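Local coordinates for periplasmic oligopeptide-binding protein (Burkholderia pseudomallei, PDB 3ZS6) that probably binds oligopeptides in the periplasm and delivers them to an ABC transport system for uptake, at residues 214-219 with 223-228; 240-245 with 251-256; 264-269 with 277-282. All blocks are in the same frame, centred on the assembly; numbering follows the deposited sequence.

Contact 1 of 3, residues 214-219 with 223-228; sequences LPIEND and LRMYQA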
# COMPACT_ATOMS: atom_id res chain seq x y z
N LEU A 214 17.93 1.83 -4.35
CA LEU A 214 18.34 0.73 -5.24
C LEU A 214 17.27 -0.35 -5.31
O LEU A 214 16.94 -0.96 -4.29
CB LEU A 214 19.64 0.09 -4.74
CG LEU A 214 20.83 1.01 -4.46
CD1 LEU A 214 22.02 0.20 -3.92
CD2 LEU A 214 21.20 1.74 -5.74
N PRO A 215 16.70 -0.57 -6.50
CA PRO A 215 15.77 -1.69 -6.69
C PRO A 215 16.52 -3.00 -6.70
O PRO A 215 17.33 -3.25 -7.61
CB PRO A 215 15.17 -1.42 -8.07
CG PRO A 215 16.23 -0.63 -8.78
CD PRO A 215 16.84 0.24 -7.71
N ILE A 216 16.27 -3.84 -5.70
CA ILE A 216 16.89 -5.16 -5.60
C ILE A 216 15.79 -6.17 -5.33
O ILE A 216 15.17 -6.14 -4.26
CB ILE A 216 17.89 -5.21 -4.43
CG1 ILE A 216 18.92 -4.07 -4.54
CG2 ILE A 216 18.59 -6.56 -4.37
CD1 ILE A 216 19.98 -4.30 -5.60
N GLU A 217 15.57 -7.09 -6.26
CA GLU A 217 14.43 -7.99 -6.17
C GLU A 217 14.66 -9.11 -5.17
O GLU A 217 13.73 -9.58 -4.53
CB GLU A 217 14.09 -8.56 -7.55
CG GLU A 217 13.78 -7.49 -8.60
CD GLU A 217 15.02 -6.70 -9.03
OE1 GLU A 217 16.15 -7.14 -8.74
OE2 GLU A 217 14.85 -5.63 -9.67
N ASN A 218 15.92 -9.53 -5.06
CA ASN A 218 16.30 -10.69 -4.27
C ASN A 218 16.80 -10.29 -2.88
O ASN A 218 17.80 -9.58 -2.75
CB ASN A 218 17.39 -11.46 -5.02
CG ASN A 218 17.76 -12.76 -4.34
OD1 ASN A 218 18.54 -12.77 -3.39
ND2 ASN A 218 17.22 -13.87 -4.84
N ASP A 219 16.11 -10.75 -1.84
CA ASP A 219 16.45 -10.36 -0.47
C ASP A 219 17.84 -10.83 -0.03
O ASP A 219 18.51 -10.17 0.76
CB ASP A 219 15.38 -10.84 0.51
CG ASP A 219 14.02 -10.17 0.28
OD1 ASP A 219 13.97 -8.93 0.27
OD2 ASP A 219 13.02 -10.90 0.09
N LEU A 223 20.87 -8.62 1.30
CA LEU A 223 21.57 -8.93 2.55
C LEU A 223 23.09 -8.85 2.36
O LEU A 223 23.80 -8.29 3.19
CB LEU A 223 21.16 -10.32 3.05
CG LEU A 223 21.80 -10.84 4.35
CD1 LEU A 223 21.56 -9.87 5.49
CD2 LEU A 223 21.25 -12.23 4.69
N ARG A 224 23.57 -9.44 1.27
CA ARG A 224 24.98 -9.39 0.93
C ARG A 224 25.47 -7.95 0.83
O ARG A 224 26.54 -7.61 1.34
CB ARG A 224 25.23 -10.09 -0.41
CG ARG A 224 25.04 -11.59 -0.40
CD ARG A 224 25.48 -12.18 -1.74
NE ARG A 224 25.33 -13.63 -1.81
CZ ARG A 224 25.81 -14.38 -2.81
NH1 ARG A 224 26.47 -13.81 -3.81
NH2 ARG A 224 25.63 -15.69 -2.80
N MET A 225 24.70 -7.11 0.16
CA MET A 225 25.08 -5.72 -0.00
C MET A 225 25.06 -4.97 1.33
O MET A 225 25.87 -4.08 1.56
CB MET A 225 24.17 -5.03 -1.03
CG MET A 225 24.47 -5.41 -2.47
SD MET A 225 23.25 -4.79 -3.64
CE MET A 225 21.84 -5.79 -3.22
N TYR A 226 24.11 -5.32 2.19
CA TYR A 226 24.02 -4.68 3.49
C TYR A 226 25.28 -5.04 4.27
O TYR A 226 25.95 -4.17 4.84
CB TYR A 226 22.77 -5.16 4.22
CG TYR A 226 22.58 -4.60 5.61
CD1 TYR A 226 23.19 -5.19 6.70
CD2 TYR A 226 21.77 -3.49 5.83
CE1 TYR A 226 23.01 -4.69 7.99
CE2 TYR A 226 21.58 -2.97 7.11
CZ TYR A 226 22.21 -3.58 8.18
OH TYR A 226 22.03 -3.09 9.45
N GLN A 227 25.61 -6.33 4.27
CA GLN A 227 26.78 -6.84 4.98
C GLN A 227 28.07 -6.16 4.49
O GLN A 227 28.96 -5.88 5.28
CB GLN A 227 26.87 -8.36 4.83
CG GLN A 227 27.96 -9.03 5.65
CD GLN A 227 27.87 -10.55 5.60
OE1 GLN A 227 26.94 -11.12 5.02
NE2 GLN A 227 28.85 -11.22 6.21
N ALA A 228 28.14 -5.87 3.19
CA ALA A 228 29.32 -5.23 2.61
C ALA A 228 29.31 -3.72 2.83
O ALA A 228 30.26 -3.03 2.48
CB ALA A 228 29.42 -5.54 1.13
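Ile216 and Met225 meet tip to tip, and a strand exit is thereby tied to the helix that follows it. The Met225 methyl CE does the touching: it lies 3.4 Å from Ile216 CD1, tighter than usual carbon contact, and 3.5 Å from Ile216 CG2, so it sits against the ends of both branches. The sulfur is a lesser partner, with Met225 SD 3.8 Å from Ile216 CD1. The thioether chain runs extended through chi2 and then bends at chi3 (-70°), which turns the methyl onto the isoleucine.

Behind this pair stands the first turn of helix 219-227, where Leu223 N donates to Asp219 O at 2.9 Å. Asn218 is the N-cap, its OD1 accepting from Thr221 N, while Asp219 N is bonded to Asp359 OD1. On the strand side, Ile216 continues the backbone pairing with Val11, and its side chain also leans on Thr221 and Ala222; Met225 reaches Gln230 and Ile231 as well.

The division of labour is plain. Backbone bonds and the cap hold the start of the helix, whereas the thioether and isoleucine supply a close apolar join with no directional bond between the side chains.

Contact 2 of 3, residues 240-245 with 251-256; sequences GGFGQI and KELRPG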
# COMPACT_ATOMS: atom_id res chain seq x y z
N GLY A 240 13.04 -17.37 6.13
CA GLY A 240 13.77 -18.41 6.85
C GLY A 240 15.08 -17.97 7.47
O GLY A 240 15.80 -18.78 8.06
N GLY A 241 15.40 -16.68 7.35
CA GLY A 241 16.70 -16.19 7.79
C GLY A 241 16.73 -15.52 9.16
O GLY A 241 17.81 -15.24 9.67
N PHE A 242 15.57 -15.26 9.75
CA PHE A 242 15.50 -14.55 11.02
C PHE A 242 16.53 -15.01 12.04
O PHE A 242 17.21 -14.19 12.66
CB PHE A 242 14.10 -14.63 11.63
CG PHE A 242 13.94 -13.80 12.88
CD1 PHE A 242 14.35 -14.30 14.11
CD2 PHE A 242 13.42 -12.52 12.82
CE1 PHE A 242 14.22 -13.53 15.26
CE2 PHE A 242 13.28 -11.75 13.97
CZ PHE A 242 13.68 -12.26 15.18
N GLY A 243 16.66 -16.33 12.20
CA GLY A 243 17.57 -16.90 13.18
C GLY A 243 19.03 -16.49 13.06
O GLY A 243 19.63 -15.99 14.01
N GLN A 244 19.60 -16.71 11.88
CA GLN A 244 21.01 -16.42 11.65
C GLN A 244 21.22 -14.91 11.60
O GLN A 244 22.24 -14.41 12.07
CB GLN A 244 21.50 -17.05 10.35
CG GLN A 244 21.00 -16.35 9.09
CD GLN A 244 21.83 -16.67 7.86
OE1 GLN A 244 22.77 -17.46 7.92
NE2 GLN A 244 21.49 -16.04 6.73
N ILE A 245 20.26 -14.20 11.03
CA ILE A 245 20.36 -12.75 10.89
C ILE A 245 20.34 -12.06 12.25
O ILE A 245 21.12 -11.13 12.50
CB ILE A 245 19.24 -12.20 10.02
CG1 ILE A 245 19.43 -12.68 8.58
CG2 ILE A 245 19.20 -10.68 10.10
CD1 ILE A 245 18.33 -12.27 7.64
N LYS A 251 20.43 -5.96 17.11
CA LYS A 251 19.41 -4.93 17.17
C LYS A 251 19.27 -4.12 15.88
O LYS A 251 18.34 -3.33 15.74
CB LYS A 251 19.63 -4.00 18.38
CG LYS A 251 19.45 -4.71 19.73
CD LYS A 251 19.67 -3.74 20.90
CE LYS A 251 20.00 -4.46 22.21
NZ LYS A 251 20.43 -3.50 23.28
N GLU A 252 20.20 -4.29 14.94
CA GLU A 252 20.01 -3.72 13.61
C GLU A 252 18.77 -4.33 12.95
O GLU A 252 18.15 -3.73 12.06
CB GLU A 252 21.26 -3.91 12.74
CG GLU A 252 22.50 -3.23 13.32
CD GLU A 252 23.72 -3.35 12.43
OE1 GLU A 252 23.64 -4.02 11.38
OE2 GLU A 252 24.77 -2.76 12.79
N LEU A 253 18.41 -5.53 13.38
CA LEU A 253 17.19 -6.17 12.89
C LEU A 253 16.02 -5.51 13.62
O LEU A 253 15.80 -5.76 14.80
CB LEU A 253 17.22 -7.68 13.17
CG LEU A 253 15.95 -8.51 12.89
CD1 LEU A 253 15.29 -8.07 11.62
CD2 LEU A 253 16.26 -10.01 12.83
N ARG A 254 15.30 -4.64 12.91
CA ARG A 254 14.22 -3.87 13.53
C ARG A 254 12.91 -4.64 13.40
O ARG A 254 12.39 -4.81 12.30
CB ARG A 254 14.10 -2.49 12.88
CG ARG A 254 15.43 -1.79 12.63
CD ARG A 254 16.22 -1.54 13.94
NE ARG A 254 17.53 -0.97 13.63
CZ ARG A 254 17.94 0.24 13.99
NH1 ARG A 254 17.16 1.04 14.72
NH2 ARG A 254 19.15 0.65 13.63
N PRO A 255 12.39 -5.12 14.53
CA PRO A 255 11.28 -6.08 14.52
C PRO A 255 9.92 -5.43 14.67
O PRO A 255 9.81 -4.30 15.17
CB PRO A 255 11.56 -6.89 15.78
CG PRO A 255 12.07 -5.84 16.75
CD PRO A 255 12.86 -4.85 15.90
N GLY A 256 8.88 -6.16 14.26
CA GLY A 256 7.50 -5.79 14.50
C GLY A 256 6.58 -6.32 13.41
O GLY A 256 7.03 -6.86 12.40
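Leu253 is the residue through which the start of strand 253-258 meets Phe242 and Ile245 of the preceding helix. Just before it, Glu252 ends a short 3-10 turn, and in the conformer described, one of two modelled, both of its carboxylate oxygens have partners: OE1 bonds to the hydroxyl of Tyr226 and OE2 to that of Ser483. Its backbone pairs with Val481, just past the end of strand 470-480.

At Leu253 the side chain turns to the helix, with CG anti to the backbone N (chi1 172°), and a single methyl, CD2, makes both contacts. It lies over one face of the Phe242 ring, 4.1 Å from the centroid of that ring and 29° off its normal, a CH-pi contact. The methyl is displaced toward one side of the ring: Leu253 CD2 is 3.6 Å from Phe242 CE2. From the next helical turn Ile245 offers its CG2 to the same methyl, at 4.1 Å from Leu253 CD2, and the two side chains cross at about a right angle.

Arg254 bends back on its own segment. Its NE donates to Glu252 O at 3.2 Å, with the oxygen in the guanidinium plane although the donor stands well above the carbonyl plane; NH2 bonds to Val481 O. Pro255 then rests on Asp478 and Leu490. Gly256 closes the segment, its N bonded to Asp478 OD1; at phi 151° a CB would be jammed against the carbonyl O of Pro255.

The helix packs on the start of strand 253-258, which runs antiparallel to strand 470-480. That antiparallel pair is consistent with the two connecting strands of the hinge between lobes in type 2 periplasmic binding proteins.

Contact 3 of 3, residues 264-269 with 277-282; sequences YYLKNS and RVREAL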
# COMPACT_ATOMS: atom_id res chain seq x y z
N TYR A 264 -3.46 -13.83 -1.79
CA TYR A 264 -3.51 -14.19 -3.19
C TYR A 264 -4.76 -13.63 -3.86
O TYR A 264 -5.90 -13.86 -3.44
CB TYR A 264 -3.44 -15.71 -3.38
CG TYR A 264 -2.03 -16.28 -3.34
CD1 TYR A 264 -0.92 -15.46 -3.40
CD2 TYR A 264 -1.82 -17.65 -3.25
CE1 TYR A 264 0.37 -15.99 -3.37
CE2 TYR A 264 -0.54 -18.18 -3.23
CZ TYR A 264 0.56 -17.35 -3.28
OH TYR A 264 1.83 -17.91 -3.26
N TYR A 265 -4.51 -12.85 -4.90
CA TYR A 265 -5.54 -12.35 -5.78
C TYR A 265 -6.16 -13.53 -6.49
O TYR A 265 -5.46 -14.49 -6.84
CB TYR A 265 -4.84 -11.41 -6.76
CG TYR A 265 -5.48 -11.07 -8.08
CD1 TYR A 265 -5.61 -12.02 -9.09
CD2 TYR A 265 -5.84 -9.76 -8.36
CE1 TYR A 265 -6.15 -11.69 -10.32
CE2 TYR A 265 -6.38 -9.42 -9.58
CZ TYR A 265 -6.53 -10.38 -10.55
OH TYR A 265 -7.06 -10.02 -11.77
N LEU A 266 -7.47 -13.48 -6.66
CA LEU A 266 -8.20 -14.45 -7.49
C LEU A 266 -9.04 -13.68 -8.51
O LEU A 266 -9.77 -12.76 -8.15
CB LEU A 266 -9.13 -15.32 -6.65
CG LEU A 266 -8.55 -16.21 -5.54
CD1 LEU A 266 -9.69 -16.94 -4.83
CD2 LEU A 266 -7.53 -17.22 -6.09
N LYS A 267 -8.93 -14.06 -9.78
CA LYS A 267 -9.70 -13.42 -10.83
C LYS A 267 -11.15 -13.83 -10.71
O LYS A 267 -11.52 -14.94 -11.09
CB LYS A 267 -9.16 -13.85 -12.20
CG LYS A 267 -9.88 -13.22 -13.39
CD LYS A 267 -9.35 -13.83 -14.68
CE LYS A 267 -10.13 -13.38 -15.89
NZ LYS A 267 -9.69 -14.12 -17.11
N ASN A 268 -11.98 -12.94 -10.17
CA ASN A 268 -13.37 -13.28 -9.87
C ASN A 268 -14.25 -13.50 -11.11
O ASN A 268 -15.35 -14.05 -11.01
CB ASN A 268 -14.02 -12.25 -8.94
CG ASN A 268 -13.62 -12.44 -7.47
OD1 ASN A 268 -12.45 -12.72 -7.16
ND2 ASN A 268 -14.58 -12.30 -6.58
N SER A 269 -13.78 -13.07 -12.28
CA SER A 269 -14.50 -13.34 -13.52
C SER A 269 -14.00 -14.61 -14.20
O SER A 269 -14.47 -14.98 -15.27
CB SER A 269 -14.38 -12.15 -14.47
OG SER A 269 -13.04 -12.01 -14.94
N ARG A 277 -17.61 -21.41 -4.16
CA ARG A 277 -17.24 -22.71 -3.62
C ARG A 277 -15.81 -23.11 -4.01
O ARG A 277 -15.09 -23.70 -3.20
CB ARG A 277 -18.25 -23.78 -4.05
CG ARG A 277 -19.64 -23.59 -3.44
CD ARG A 277 -20.68 -24.45 -4.15
NE ARG A 277 -20.84 -24.04 -5.55
CZ ARG A 277 -21.75 -24.53 -6.37
NH1 ARG A 277 -22.60 -25.46 -5.94
NH2 ARG A 277 -21.82 -24.09 -7.63
N VAL A 278 -15.42 -22.80 -5.23
CA VAL A 278 -14.04 -23.07 -5.67
C VAL A 278 -13.04 -22.19 -4.90
O VAL A 278 -12.03 -22.70 -4.41
CB VAL A 278 -13.87 -22.85 -7.20
CG1 VAL A 278 -12.41 -23.03 -7.61
CG2 VAL A 278 -14.77 -23.80 -7.99
N ARG A 279 -13.33 -20.90 -4.78
CA ARG A 279 -12.43 -19.97 -4.08
C ARG A 279 -12.23 -20.40 -2.62
O ARG A 279 -11.11 -20.41 -2.10
CB ARG A 279 -12.95 -18.52 -4.14
CG ARG A 279 -13.18 -18.00 -5.57
CD ARG A 279 -13.33 -16.46 -5.64
NE ARG A 279 -14.51 -15.97 -4.93
CZ ARG A 279 -15.69 -15.73 -5.49
NH1 ARG A 279 -15.87 -15.93 -6.80
NH2 ARG A 279 -16.69 -15.29 -4.74
N GLU A 280 -13.34 -20.74 -1.98
CA GLU A 280 -13.35 -21.20 -0.60
C GLU A 280 -12.52 -22.47 -0.41
O GLU A 280 -11.73 -22.58 0.53
CB GLU A 280 -14.80 -21.45 -0.17
CG GLU A 280 -14.98 -21.81 1.28
CD GLU A 280 -16.44 -22.00 1.64
OE1 GLU A 280 -17.31 -21.82 0.76
OE2 GLU A 280 -16.73 -22.33 2.81
N ALA A 281 -12.71 -23.44 -1.31
CA ALA A 281 -11.94 -24.68 -1.26
C ALA A 281 -10.43 -24.40 -1.31
O ALA A 281 -9.66 -24.98 -0.55
CB ALA A 281 -12.34 -25.60 -2.39
N LEU A 282 -10.02 -23.53 -2.22
CA LEU A 282 -8.61 -23.21 -2.37
C LEU A 282 -8.07 -22.58 -1.09
O LEU A 282 -6.95 -22.87 -0.67
CB LEU A 282 -8.39 -22.27 -3.56
CG LEU A 282 -8.69 -22.82 -4.96
CD1 LEU A 282 -8.58 -21.71 -6.02
CD2 LEU A 282 -7.77 -23.98 -5.31
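Strand 260-266 ends beside helix 276-285, with the backbones closest at Leu266 and Arg279, whose CA atoms are 7.7 Å apart. In the conformer described, one of two modelled for this leucine, Leu266 CD1 lies 3.7 Å from Arg279 CB and 3.8 Å from Arg279 CD, so one methyl runs against the aliphatic root of the arginine. Beyond that root the chain bends at chi3 (-64°) and carries the guanidinium toward Asn268.

There the asparagine amide lies over one face of the guanidinium, the two planes about 15° apart. The amide may be turned over in the model, so whether nitrogen or oxygen lies above the arginine is uncertain. The cation's polar partners are backbone carbonyls: NH1 bonds to Leu273 O, NH2 to Asp466 O, and NE weakly to Tyr467 O. Asn268 in turn is placed by backbone bonding to Val429 and by side-chain contact with Tyr431.

Arg279 therefore works in two ways, apolar along its stem and polar at its rim. Two carbonyls, with a weaker third at NE, probably fix the rotation of the guanidinium and help to offset its buried charge. With the rim taken by carbonyls, the amide meets the group over its face.

In the fold
All three contacts join neighbouring helix and strand elements close in sequence, and all lie about 22 to 23 Å from the centre of the chain. Contact 1 is partly buried, whereas contacts 2 and 3 are buried. Contacts 1 and 2 adjoin, their centres 15 Å apart: the successive helices 219-227 and 242-249 pack through Leu223 CD2 and Ile245 CD1, 4.2 Å apart, and a probable hydrogen bond links Tyr226 to Glu252. Contact 3 stands about 34 Å from the centre of either, yet it shares one sheet with contact 2 through successive strands. Apolar side chains join contacts 1 and 2, while contact 3 adds to its leucine a buried cation whose carbonyl partners lie outside the contact.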